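Local coordinates for protein esterase (uncultured bacterium pCosCE1, PDB 7ATL) that probably hydrolyses carboxylic esters and has promiscuous acyltransferase activity, as a family VIII carboxylesterase of the beta-lactamase fold, at residues Lys68-Leu73 against Leu202-Thr207; Ala74-Ile79 against Pro291-Leu296; Asp215-Ala220 against Ser252-Ala257; Val274-Glu279 against Thr283-Ile288. All coordinates share one frame; numbering follows the deposited sequence.

Interaction 1: Lys68-Leu73 against Leu202-Thr207; sequences KPYITL and LGLRNT
The phenol ring of Tyr70 carries this contact, reaching from helix 67-80 against two side chains of the loop that follows helix 190-199, both on the same side of its plane. Thr207 lays its methyl over that face, displaced toward the rim: CG2 is 4.1 Å from the ring centroid and 23° off the normal, a CH-pi contact. With CG2 anti to the backbone N of Thr207 (chi1 -69° for OG1), OG1 is left beside that N, facing a water and Asp273. Leu204 reaches toward Tyr70 from the loop, its CD1 3.6 Å from CE1, neither squarely over the ring nor at its edge. One turn further along the helix, Leu73 and Leu202 meet tip to tip, CD2 of the first lying 3.8 Å from CD1 of the second. The flat tyrosine face receives a methyl, and branched leucine ends fill the apolar side.

The polar side is looser. The water stands 2.7 Å from Tyr70 OH and 2.7 Å from Thr207 OG1, to which it donates; Asp273 also bonds OG1. Gly203, with positive phi, closes helix 190-199 in a Schellman motif.

Lys68, on the same helix, fits the SxxK pattern of family VIII esterases: its NZ bonds Ser65 OG and Tyr123 OH, consistent with a catalytic centre. Methyl and ring packing thus holds the loop on this helix without a direct hydrogen bond, one water linking the two hydroxyls.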
loop_
_atom_site.group_PDB
_atom_site.type_symbol
_atom_site.label_atom_id
_atom_site.label_comp_id
_atom_site.label_asym_id
_atom_site.label_seq_id
_atom_site.Cartn_x
_atom_site.Cartn_y
_atom_site.Cartn_z
ATOM N N LYS A 68 2.801 -2.190 -1.163
ATOM C CA LYS A 68 2.266 -3.480 -1.687
ATOM C C LYS A 68 2.173 -3.501 -3.217
ATOM O O LYS A 68 2.631 -4.457 -3.852
ATOM C CB LYS A 68 0.926 -3.767 -1.004
ATOM C CG LYS A 68 1.111 -4.100 0.464
ATOM C CD LYS A 68 -0.147 -4.410 1.189
ATOM C CE LYS A 68 0.151 -5.106 2.510
ATOM N NZ LYS A 68 0.516 -4.142 3.578
ATOM N N PRO A 69 1.515 -2.521 -3.882
ATOM C CA PRO A 69 1.397 -2.560 -5.339
ATOM C C PRO A 69 2.770 -2.498 -6.027
ATOM O O PRO A 69 2.929 -3.161 -7.034
ATOM C CB PRO A 69 0.483 -1.390 -5.698
ATOM C CG PRO A 69 0.493 -0.529 -4.478
ATOM C CD PRO A 69 0.728 -1.438 -3.296
ATOM N N TYR A 70 3.718 -1.770 -5.430
ATOM C CA TYR A 70 5.142 -1.744 -5.845
ATOM C C TYR A 70 5.711 -3.169 -5.903
ATOM O O TYR A 70 6.294 -3.537 -6.941
ATOM C CB TYR A 70 5.952 -0.824 -4.930
ATOM C CG TYR A 70 5.985 0.614 -5.392
ATOM C CD1 TYR A 70 6.427 0.949 -6.658
ATOM C CD2 TYR A 70 5.549 1.642 -4.578
ATOM C CE1 TYR A 70 6.467 2.260 -7.093
ATOM C CE2 TYR A 70 5.571 2.960 -4.991
ATOM C CZ TYR A 70 6.043 3.266 -6.250
ATOM O OH TYR A 70 6.067 4.554 -6.666
ATOM N N ILE A 71 5.580 -3.952 -4.827
ATOM C CA ILE A 71 6.259 -5.276 -4.728
ATOM C C ILE A 71 5.404 -6.316 -5.461
ATOM O O ILE A 71 6.002 -7.257 -6.060
ATOM C CB ILE A 71 6.577 -5.660 -3.276
ATOM C CG1 ILE A 71 7.396 -4.577 -2.577
ATOM C CG2 ILE A 71 7.284 -7.006 -3.220
ATOM C CD1 ILE A 71 8.741 -4.330 -3.198
ATOM N N THR A 72 4.080 -6.138 -5.469
ATOM C CA THR A 72 3.175 -6.931 -6.338
ATOM C C THR A 72 3.620 -6.752 -7.800
ATOM O O THR A 72 3.740 -7.772 -8.509
ATOM C CB THR A 72 1.712 -6.548 -6.113
ATOM O OG1 THR A 72 1.407 -6.841 -4.749
ATOM C CG2 THR A 72 0.773 -7.274 -7.054
ATOM N N LEU A 73 3.907 -5.520 -8.233
ATOM C CA LEU A 73 4.414 -5.253 -9.610
ATOM C C LEU A 73 5.713 -6.026 -9.851
ATOM O O LEU A 73 5.842 -6.587 -10.935
ATOM C CB LEU A 73 4.661 -3.766 -9.893
ATOM C CG LEU A 73 5.248 -3.512 -11.287
ATOM C CD1 LEU A 73 4.393 -4.194 -12.342
ATOM C CD2 LEU A 73 5.367 -2.044 -11.602
ATOM N N LEU A 202 10.733 1.679 -14.822
ATOM C CA LEU A 202 9.656 2.706 -14.769
ATOM C C LEU A 202 10.259 4.118 -14.686
ATOM O O LEU A 202 9.461 5.080 -14.668
ATOM C CB LEU A 202 8.737 2.435 -13.566
ATOM C CG LEU A 202 7.694 1.321 -13.725
ATOM C CD1 LEU A 202 6.671 1.341 -12.591
ATOM C CD2 LEU A 202 6.969 1.449 -15.052
ATOM N N GLY A 203 11.594 4.238 -14.598
ATOM C CA GLY A 203 12.316 5.522 -14.476
ATOM C C GLY A 203 11.980 6.300 -13.203
ATOM O O GLY A 203 12.080 7.541 -13.221
ATOM N N LEU A 204 11.648 5.625 -12.104
ATOM C CA LEU A 204 11.242 6.296 -10.839
ATOM C C LEU A 204 12.414 7.145 -10.332
ATOM O O LEU A 204 13.551 6.696 -10.448
ATOM C CB LEU A 204 10.842 5.233 -9.804
ATOM C CG LEU A 204 9.691 4.288 -10.183
ATOM C CD1 LEU A 204 9.296 3.440 -8.992
ATOM C CD2 LEU A 204 8.478 5.037 -10.705
ATOM N N ARG A 205 12.158 8.316 -9.757
ATOM C CA ARG A 205 13.256 9.234 -9.343
ATOM C C ARG A 205 13.610 9.048 -7.859
ATOM O O ARG A 205 14.776 9.331 -7.504
ATOM C CB ARG A 205 12.930 10.705 -9.643
ATOM C CG ARG A 205 11.519 11.149 -9.284
ATOM C CD ARG A 205 11.311 12.641 -9.483
ATOM N NE ARG A 205 10.071 13.091 -8.862
ATOM C CZ ARG A 205 9.580 14.322 -8.968
ATOM N NH1 ARG A 205 8.455 14.644 -8.350
ATOM N NH2 ARG A 205 10.214 15.229 -9.691
ATOM N N ASN A 206 12.668 8.628 -7.005
ATOM C CA ASN A 206 12.851 8.824 -5.549
ATOM C C ASN A 206 12.001 7.854 -4.722
ATOM O O ASN A 206 11.290 8.309 -3.804
ATOM C CB ASN A 206 12.574 10.290 -5.215
ATOM C CG ASN A 206 13.042 10.659 -3.829
ATOM O OD1 ASN A 206 12.407 11.481 -3.180
ATOM N ND2 ASN A 206 14.121 10.033 -3.371
ATOM N N THR A 207 12.131 6.549 -4.958
ATOM C CA THR A 207 11.330 5.544 -4.229
ATOM C C THR A 207 12.225 4.365 -3.843
ATOM O O THR A 207 12.952 3.857 -4.710
ATOM C CB THR A 207 10.097 5.169 -5.059
ATOM O OG1 THR A 207 9.229 6.311 -5.084
ATOM C CG2 THR A 207 9.378 3.945 -4.524
HETATM O O HOH W 1 6.585 6.251 -4.660
#

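Interaction 2: Ala74-Ile79 against Pro291-Leu296; sequences AAMRMI and PATAAL
Met76 and Thr293 face each other between helix 67-80 and helix 291-297, and at this pair the two backbones come nearest, 7.4 Å between the CA atoms. All direct contacts across the pair of segments are van der Waals. The thioether methyl does most of the touching: Met76 CE lies 3.6 Å from Thr293 CG2, and the same methyl is 4.1 Å from CD2 of Leu296, one turn further on. The methionine chain bends at both chi2 (-45°) and chi3 (-58°), which folds CE back instead of extending it, and the side chains of Met76 and Thr293 run alongside each other with opposite headings. A slender, flexible methionine suits such a place, because its end can settle against a branched threonine and a leucine at once. Met76 also touches Phe317, which extends the apolar surroundings beyond the two helices.

In the beta-lactamase fold a helical region packs beside an antiparallel sheet, and helix 67-80, which follows the serine of a probable SxxK motif, is a central element of that region; here its later part meets the short helix 291-297.

Polar interactions lie around the apolar contact. Threonine suits its position by having two different branches: CG2 is anti to the backbone N and faces Met76, whereas OG1 is hydrogen-bonded to Glu80 OE2 on the last turn of helix 67-80. That bond adds a polar tie between the same helices. The side chain of Arg77 starts off away from helix 291-297, and its guanidinium group bonds the carbonyl oxygens of Ile288 and Trp197.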
loop_
_atom_site.group_PDB
_atom_site.type_symbol
_atom_site.label_atom_id
_atom_site.label_comp_id
_atom_site.label_asym_id
_atom_site.label_seq_id
_atom_site.Cartn_x
_atom_site.Cartn_y
_atom_site.Cartn_z
ATOM N N ALA A 74 6.659 -6.022 -8.914
ATOM C CA ALA A 74 7.948 -6.729 -9.085
ATOM C C ALA A 74 7.669 -8.213 -9.371
ATOM O O ALA A 74 8.242 -8.748 -10.336
ATOM C CB ALA A 74 8.814 -6.523 -7.871
ATOM N N ALA A 75 6.803 -8.839 -8.575
ATOM C CA ALA A 75 6.377 -10.252 -8.697
ATOM C C ALA A 75 5.709 -10.513 -10.052
ATOM O O ALA A 75 6.020 -11.549 -10.679
ATOM C CB ALA A 75 5.407 -10.593 -7.592
ATOM N N MET A 76 4.758 -9.663 -10.449
ATOM C CA MET A 76 3.992 -9.882 -11.695
ATOM C C MET A 76 4.942 -9.816 -12.895
ATOM O O MET A 76 4.757 -10.589 -13.877
ATOM C CB MET A 76 2.883 -8.853 -11.856
ATOM C CG MET A 76 1.736 -9.056 -10.895
ATOM S SD MET A 76 1.141 -10.737 -10.708
ATOM C CE MET A 76 0.712 -11.118 -12.404
ATOM N N ARG A 77 5.956 -8.973 -12.819
ATOM C CA ARG A 77 6.984 -8.918 -13.884
ATOM C C ARG A 77 7.766 -10.234 -13.893
ATOM O O ARG A 77 8.044 -10.749 -14.995
ATOM C CB ARG A 77 7.887 -7.695 -13.728
ATOM C CG ARG A 77 7.174 -6.400 -14.066
ATOM C CD ARG A 77 8.173 -5.292 -14.279
ATOM N NE ARG A 77 8.772 -5.466 -15.582
ATOM C CZ ARG A 77 10.069 -5.511 -15.839
ATOM N NH1 ARG A 77 10.963 -5.350 -14.875
ATOM N NH2 ARG A 77 10.466 -5.711 -17.082
ATOM N N MET A 78 8.113 -10.759 -12.723
ATOM C CA MET A 78 8.949 -11.983 -12.630
ATOM C C MET A 78 8.109 -13.128 -13.189
ATOM O O MET A 78 8.658 -14.029 -13.837
ATOM C CB MET A 78 9.367 -12.275 -11.187
ATOM C CG MET A 78 10.654 -11.601 -10.796
ATOM S SD MET A 78 10.941 -11.749 -9.024
ATOM C CE MET A 78 12.523 -10.930 -8.858
ATOM N N ILE A 79 6.807 -13.058 -12.952
ATOM C CA ILE A 79 5.830 -14.086 -13.398
ATOM C C ILE A 79 5.680 -14.011 -14.924
ATOM O O ILE A 79 5.661 -15.075 -15.562
ATOM C CB ILE A 79 4.507 -13.899 -12.638
ATOM C CG1 ILE A 79 4.605 -14.498 -11.233
ATOM C CG2 ILE A 79 3.345 -14.469 -13.425
ATOM C CD1 ILE A 79 3.622 -13.937 -10.241
ATOM N N PRO A 291 -0.479 -5.679 -21.336
ATOM C CA PRO A 291 -1.882 -5.345 -21.058
ATOM C C PRO A 291 -2.666 -6.491 -20.384
ATOM O O PRO A 291 -3.476 -6.237 -19.501
ATOM C CB PRO A 291 -2.441 -5.064 -22.470
ATOM C CG PRO A 291 -1.249 -4.546 -23.249
ATOM C CD PRO A 291 -0.055 -5.300 -22.697
ATOM N N ALA A 292 -2.425 -7.729 -20.829
ATOM C CA ALA A 292 -3.102 -8.957 -20.336
ATOM C C ALA A 292 -2.819 -9.152 -18.839
ATOM O O ALA A 292 -3.771 -9.501 -18.100
ATOM C CB ALA A 292 -2.676 -10.159 -21.148
ATOM N N THR A 293 -1.567 -8.956 -18.421
ATOM C CA THR A 293 -1.133 -9.006 -16.996
ATOM C C THR A 293 -1.875 -7.914 -16.200
ATOM O O THR A 293 -2.473 -8.245 -15.141
ATOM C CB THR A 293 0.386 -8.856 -16.879
ATOM O OG1 THR A 293 0.980 -9.666 -17.887
ATOM C CG2 THR A 293 0.926 -9.269 -15.529
ATOM N N ALA A 294 -1.872 -6.671 -16.693
ATOM C CA ALA A 294 -2.635 -5.566 -16.085
ATOM C C ALA A 294 -4.066 -6.032 -15.868
ATOM O O ALA A 294 -4.579 -5.853 -14.753
ATOM C CB ALA A 294 -2.609 -4.330 -16.947
ATOM N N ALA A 295 -4.701 -6.595 -16.897
ATOM C CA ALA A 295 -6.120 -7.043 -16.831
ATOM C C ALA A 295 -6.272 -8.146 -15.785
ATOM O O ALA A 295 -7.303 -8.137 -15.089
ATOM C CB ALA A 295 -6.612 -7.525 -18.172
ATOM N N LEU A 296 -5.311 -9.071 -15.738
ATOM C CA LEU A 296 -5.253 -10.178 -14.746
ATOM C C LEU A 296 -5.224 -9.589 -13.328
ATOM O O LEU A 296 -5.977 -10.084 -12.462
ATOM C CB LEU A 296 -4.011 -11.031 -15.012
ATOM C CG LEU A 296 -3.732 -12.148 -14.005
ATOM C CD1 LEU A 296 -4.898 -13.123 -13.948
ATOM C CD2 LEU A 296 -2.434 -12.888 -14.343
#

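Interaction 3: Asp215-Ala220 against Ser252-Ala257; sequences DNLATA and SRALDA
Leu217 CD2 is the atom on which this contact turns: it rests 3.8 Å from CB of Ala254 and 4.1 Å from CD2 of Leu255. One methyl thus meets two neighbours in sequence, and no hydrogen bond crosses between the segments. The leucine chain is directed at Ala254 by its first torsion, CG anti to the backbone N (chi1 -175°). Leu255 joins from the flank, bending its CD2 in until the methyl meets that of Leu217 at a slant. The small alanine suits the centre: its short CB offers a surface on which the Leu217 methyl rests, with 8.8 Å between the CA atoms of Leu217 and Ala254, while the longer leucine reaches in from the margin.

Segment 252-257 owes its shape to a short 3-10 turn over residues 253-255, with Leu255 N bonded to Ser252 O at 2.8 Å and Asp256 N to Arg253 O at 2.9 Å. This turn places Ala254 and Leu255 side by side against Leu217. Both segments belong to irregular connections of the beta-lactamase fold: residues 252-257 lie on the way from strand 246-249 to strand 268-269, and residues 215-220 lead from helix 190-199 into strand 221-222.

Further out, Arg62 of strand 61-62 touches both Leu217 and Ala254, so the two share a neighbour. Backbone hydrogen bonds join Asn216 and Ala218 to Gln60, and Ala254 to Thr211. Arg253 ties the turn to its surroundings: its guanidinium group bonds the carbonyl oxygens of Glu143 and Tyr260 and makes a cation-pi contact with Tyr260.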
loop_
_atom_site.group_PDB
_atom_site.type_symbol
_atom_site.label_atom_id
_atom_site.label_comp_id
_atom_site.label_asym_id
_atom_site.label_seq_id
_atom_site.Cartn_x
_atom_site.Cartn_y
_atom_site.Cartn_z
ATOM N N ASP A 215 15.369 16.216 5.284
ATOM C CA ASP A 215 14.594 17.489 5.164
ATOM C C ASP A 215 13.415 17.305 4.204
ATOM O O ASP A 215 12.436 18.034 4.368
ATOM C CB ASP A 215 15.427 18.686 4.660
ATOM C CG ASP A 215 16.812 18.850 5.283
ATOM O OD1 ASP A 215 16.987 18.475 6.472
ATOM O OD2 ASP A 215 17.726 19.340 4.567
ATOM N N ASN A 216 13.503 16.412 3.215
ATOM C CA ASN A 216 12.432 16.293 2.184
ATOM C C ASN A 216 11.394 15.201 2.533
ATOM O O ASN A 216 10.473 15.012 1.747
ATOM C CB ASN A 216 13.015 16.089 0.784
ATOM C CG ASN A 216 12.020 16.459 -0.300
ATOM O OD1 ASN A 216 11.358 17.503 -0.247
ATOM N ND2 ASN A 216 11.874 15.583 -1.269
ATOM N N LEU A 217 11.494 14.530 3.679
ATOM C CA LEU A 217 10.517 13.490 4.101
ATOM C C LEU A 217 9.424 14.166 4.926
ATOM O O LEU A 217 9.716 14.657 6.015
ATOM C CB LEU A 217 11.258 12.409 4.902
ATOM C CG LEU A 217 10.440 11.193 5.327
ATOM C CD1 LEU A 217 9.836 10.515 4.106
ATOM C CD2 LEU A 217 11.287 10.211 6.122
ATOM N N ALA A 218 8.189 14.200 4.435
ATOM C CA ALA A 218 7.059 14.779 5.193
ATOM C C ALA A 218 7.024 14.184 6.599
ATOM O O ALA A 218 7.102 12.973 6.775
ATOM C CB ALA A 218 5.752 14.545 4.496
ATOM N N THR A 219 6.861 15.046 7.577
ATOM C CA THR A 219 6.625 14.663 8.979
ATOM C C THR A 219 5.265 13.953 9.107
ATOM O O THR A 219 4.223 14.533 8.692
ATOM C CB THR A 219 6.727 15.927 9.827
ATOM O OG1 THR A 219 7.980 16.471 9.415
ATOM C CG2 THR A 219 6.608 15.655 11.312
ATOM N N ALA A 220 5.258 12.774 9.722
ATOM C CA ALA A 220 4.031 11.999 9.983
ATOM C C ALA A 220 3.270 12.610 11.162
ATOM O O ALA A 220 3.883 12.801 12.243
ATOM C CB ALA A 220 4.394 10.561 10.264
ATOM N N SER A 252 11.042 7.153 12.512
ATOM C CA SER A 252 12.516 7.155 12.293
ATOM C C SER A 252 12.931 5.979 11.393
ATOM O O SER A 252 13.998 6.082 10.773
ATOM C CB SER A 252 13.278 7.152 13.597
ATOM O OG SER A 252 13.150 5.910 14.273
ATOM N N ARG A 253 12.144 4.896 11.333
ATOM C CA ARG A 253 12.513 3.666 10.584
ATOM C C ARG A 253 12.926 4.014 9.146
ATOM O O ARG A 253 13.945 3.465 8.669
ATOM C CB ARG A 253 11.339 2.688 10.587
ATOM C CG ARG A 253 11.693 1.283 10.119
ATOM C CD ARG A 253 10.463 0.404 10.073
ATOM N NE ARG A 253 10.799 -1.007 10.035
ATOM C CZ ARG A 253 11.210 -1.653 8.954
ATOM N NH1 ARG A 253 11.356 -1.014 7.798
ATOM N NH2 ARG A 253 11.466 -2.948 9.043
ATOM N N ALA A 254 12.175 4.916 8.502
ATOM C CA ALA A 254 12.390 5.419 7.120
ATOM C C ALA A 254 13.821 5.954 6.915
ATOM O O ALA A 254 14.230 6.081 5.745
ATOM C CB ALA A 254 11.364 6.485 6.815
ATOM N N LEU A 255 14.547 6.299 7.986
ATOM C CA LEU A 255 15.901 6.927 7.892
ATOM C C LEU A 255 16.995 5.897 8.144
ATOM O O LEU A 255 18.151 6.239 7.917
ATOM C CB LEU A 255 16.006 8.093 8.883
ATOM C CG LEU A 255 14.969 9.206 8.678
ATOM C CD1 LEU A 255 15.025 10.227 9.799
ATOM C CD2 LEU A 255 15.148 9.883 7.329
ATOM N N ASP A 256 16.619 4.684 8.542
ATOM C CA ASP A 256 17.539 3.619 9.003
ATOM C C ASP A 256 17.875 2.712 7.821
ATOM O O ASP A 256 17.030 1.905 7.452
ATOM C CB ASP A 256 16.893 2.835 10.145
ATOM C CG ASP A 256 17.794 1.795 10.779
ATOM O OD1 ASP A 256 18.939 1.653 10.312
ATOM O OD2 ASP A 256 17.332 1.133 11.733
ATOM N N ALA A 257 19.089 2.791 7.288
ATOM C CA ALA A 257 19.548 1.945 6.158
ATOM C C ALA A 257 19.606 0.464 6.584
ATOM O O ALA A 257 19.732 -0.399 5.688
ATOM C CB ALA A 257 20.892 2.450 5.661
#

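Interaction 4: Val274-Glu279 against Thr283-Ile288; sequences VLQLVE and TGKEGI
Gln276 is the first residue of 274-279 to meet the loop beyond the helix, where its amide oxygen faces the amine of Lys285. The two side chains cross at about a right angle, and OE1 of Gln276 stays 3.8 Å from NZ of Lys285, a polar approach and not a hydrogen bond. One turn later comes Glu279, whose CB also lies 3.8 Å from Lys285 NZ. Its carboxylate is turned to other partners, Arg282 in a salt bridge and Ser356 OG in a hydrogen bond; OE1 remains 5.2 Å from the lysine NZ, so any attraction is probably weak and long-range. A long, flexible lysine, bent at chi2, chi3 and chi4, suits this partly exposed margin, where its amine can lie near both Gln276 and Glu279.

The backbone bond across the segments is the last-turn helical one, Thr283 N to Glu279 O at 3.2 Å, bent at the hydrogen to 137°. Gly284 then leaves the helix with positive phi (77°), a conformation glycine adopts easily. The hydroxyl of Thr283 sits over the backbone, flanked by N and C (chi1 70°), and donates to Gly284 O at 2.6 Å, in the carbonyl plane and on a lone pair.

Elsewhere on helix 271-283, Leu277 packs on Pro69, Tyr70 and Leu73 of helix 67-80, and Val278 on strands 345-350 and 355-361, which sets this helix between the sheet and helix 67-80.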
loop_
_atom_site.group_PDB
_atom_site.type_symbol
_atom_site.label_atom_id
_atom_site.label_comp_id
_atom_site.label_asym_id
_atom_site.label_seq_id
_atom_site.Cartn_x
_atom_site.Cartn_y
_atom_site.Cartn_z
ATOM N N VAL A 274 4.475 7.132 -7.574
ATOM C CA VAL A 274 3.251 6.304 -7.357
ATOM C C VAL A 274 2.345 6.404 -8.590
ATOM O O VAL A 274 1.712 5.393 -8.945
ATOM C CB VAL A 274 2.526 6.726 -6.065
ATOM C CG1 VAL A 274 1.190 6.015 -5.871
ATOM C CG2 VAL A 274 3.423 6.530 -4.851
ATOM N N LEU A 275 2.276 7.573 -9.225
ATOM C CA LEU A 275 1.395 7.782 -10.396
ATOM C C LEU A 275 1.922 6.953 -11.566
ATOM O O LEU A 275 1.086 6.399 -12.299
ATOM C CB LEU A 275 1.334 9.264 -10.762
ATOM C CG LEU A 275 0.450 9.568 -11.973
ATOM C CD1 LEU A 275 -0.944 8.985 -11.797
ATOM C CD2 LEU A 275 0.352 11.058 -12.208
ATOM N N GLN A 276 3.252 6.883 -11.732
ATOM C CA GLN A 276 3.925 6.017 -12.739
ATOM C C GLN A 276 3.467 4.586 -12.484
ATOM O O GLN A 276 3.059 3.909 -13.442
ATOM C CB GLN A 276 5.453 6.057 -12.625
ATOM C CG GLN A 276 6.125 7.228 -13.333
ATOM C CD GLN A 276 5.612 7.309 -14.752
ATOM O OE1 GLN A 276 5.757 6.374 -15.556
ATOM N NE2 GLN A 276 4.940 8.411 -15.044
ATOM N N LEU A 277 3.533 4.149 -11.225
ATOM C CA LEU A 277 3.128 2.779 -10.826
ATOM C C LEU A 277 1.650 2.531 -11.200
ATOM O O LEU A 277 1.339 1.469 -11.767
ATOM C CB LEU A 277 3.355 2.624 -9.321
ATOM C CG LEU A 277 2.646 1.432 -8.689
ATOM C CD1 LEU A 277 3.202 0.138 -9.283
ATOM C CD2 LEU A 277 2.779 1.453 -7.168
ATOM N N VAL A 278 0.751 3.449 -10.856
ATOM C CA VAL A 278 -0.710 3.236 -11.038
ATOM C C VAL A 278 -1.052 3.249 -12.542
ATOM O O VAL A 278 -1.846 2.366 -12.969
ATOM C CB VAL A 278 -1.526 4.255 -10.229
ATOM C CG1 VAL A 278 -3.014 4.129 -10.496
ATOM C CG2 VAL A 278 -1.244 4.137 -8.735
ATOM N N GLU A 279 -0.491 4.172 -13.331
ATOM C CA GLU A 279 -0.673 4.200 -14.809
ATOM C C GLU A 279 -0.231 2.850 -15.394
ATOM O O GLU A 279 -1.015 2.241 -16.148
ATOM C CB GLU A 279 0.095 5.360 -15.446
ATOM C CG GLU A 279 -0.745 6.612 -15.577
ATOM C CD GLU A 279 -1.931 6.416 -16.499
ATOM O OE1 GLU A 279 -1.678 6.236 -17.727
ATOM O OE2 GLU A 279 -3.086 6.394 -15.983
ATOM N N THR A 283 -2.791 0.046 -17.641
ATOM C CA THR A 283 -2.712 -0.204 -19.113
ATOM C C THR A 283 -1.583 -1.177 -19.501
ATOM O O THR A 283 -1.613 -1.666 -20.633
ATOM C CB THR A 283 -2.481 1.106 -19.886
ATOM O OG1 THR A 283 -1.148 1.523 -19.581
ATOM C CG2 THR A 283 -3.465 2.207 -19.553
ATOM N N GLY A 284 -0.614 -1.431 -18.624
ATOM C CA GLY A 284 0.702 -1.981 -19.006
ATOM C C GLY A 284 1.586 -0.908 -19.608
ATOM O O GLY A 284 1.113 0.232 -19.709
ATOM N N LYS A 285 2.837 -1.242 -19.933
ATOM C CA LYS A 285 3.730 -0.435 -20.815
ATOM C C LYS A 285 4.573 -1.392 -21.659
ATOM O O LYS A 285 4.929 -2.461 -21.141
ATOM C CB LYS A 285 4.703 0.478 -20.059
ATOM C CG LYS A 285 4.123 1.256 -18.887
ATOM C CD LYS A 285 4.447 2.753 -18.822
ATOM C CE LYS A 285 3.182 3.593 -18.725
ATOM N NZ LYS A 285 3.159 4.427 -17.503
ATOM N N GLU A 286 4.859 -0.992 -22.901
ATOM C CA GLU A 286 5.856 -1.604 -23.821
ATOM C C GLU A 286 7.096 -2.019 -23.025
ATOM O O GLU A 286 7.742 -1.138 -22.454
ATOM C CB GLU A 286 6.292 -0.602 -24.903
ATOM C CG GLU A 286 5.238 -0.268 -25.958
ATOM C CD GLU A 286 5.243 -1.168 -27.186
ATOM O OE1 GLU A 286 4.902 -0.676 -28.284
ATOM O OE2 GLU A 286 5.576 -2.365 -27.041
ATOM N N GLY A 287 7.399 -3.316 -22.997
ATOM C CA GLY A 287 8.619 -3.896 -22.400
ATOM C C GLY A 287 8.673 -3.788 -20.878
ATOM O O GLY A 287 9.796 -3.841 -20.345
ATOM N N ILE A 288 7.534 -3.665 -20.182
ATOM C CA ILE A 288 7.505 -3.591 -18.690
ATOM C C ILE A 288 6.389 -4.493 -18.142
ATOM O O ILE A 288 6.692 -5.365 -17.307
ATOM C CB ILE A 288 7.391 -2.121 -18.228
ATOM C CG1 ILE A 288 8.639 -1.332 -18.642
ATOM C CG2 ILE A 288 7.138 -2.025 -16.727
ATOM C CD1 ILE A 288 8.561 0.157 -18.395
#

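In the fold
Helix 67-80 serves two contacts: its earlier part meets a loop in interaction 1, its later part helix 291-297 in interaction 2. Interaction 4 lies beside both, touching the first where Leu204 CD2 packs on Gln276 CB and the second where Ala294 CB comes against the backbone of Gly284. Interaction 3 stands apart, its centre about 31 Å from that of interaction 2, on the opposite side of the chain's centre. Interactions 2 and 3 are buried and wholly apolar across their segments, whereas the partly buried interactions 1 and 4 include polar links: a bridging water in the first, a helix-end backbone bond in the other.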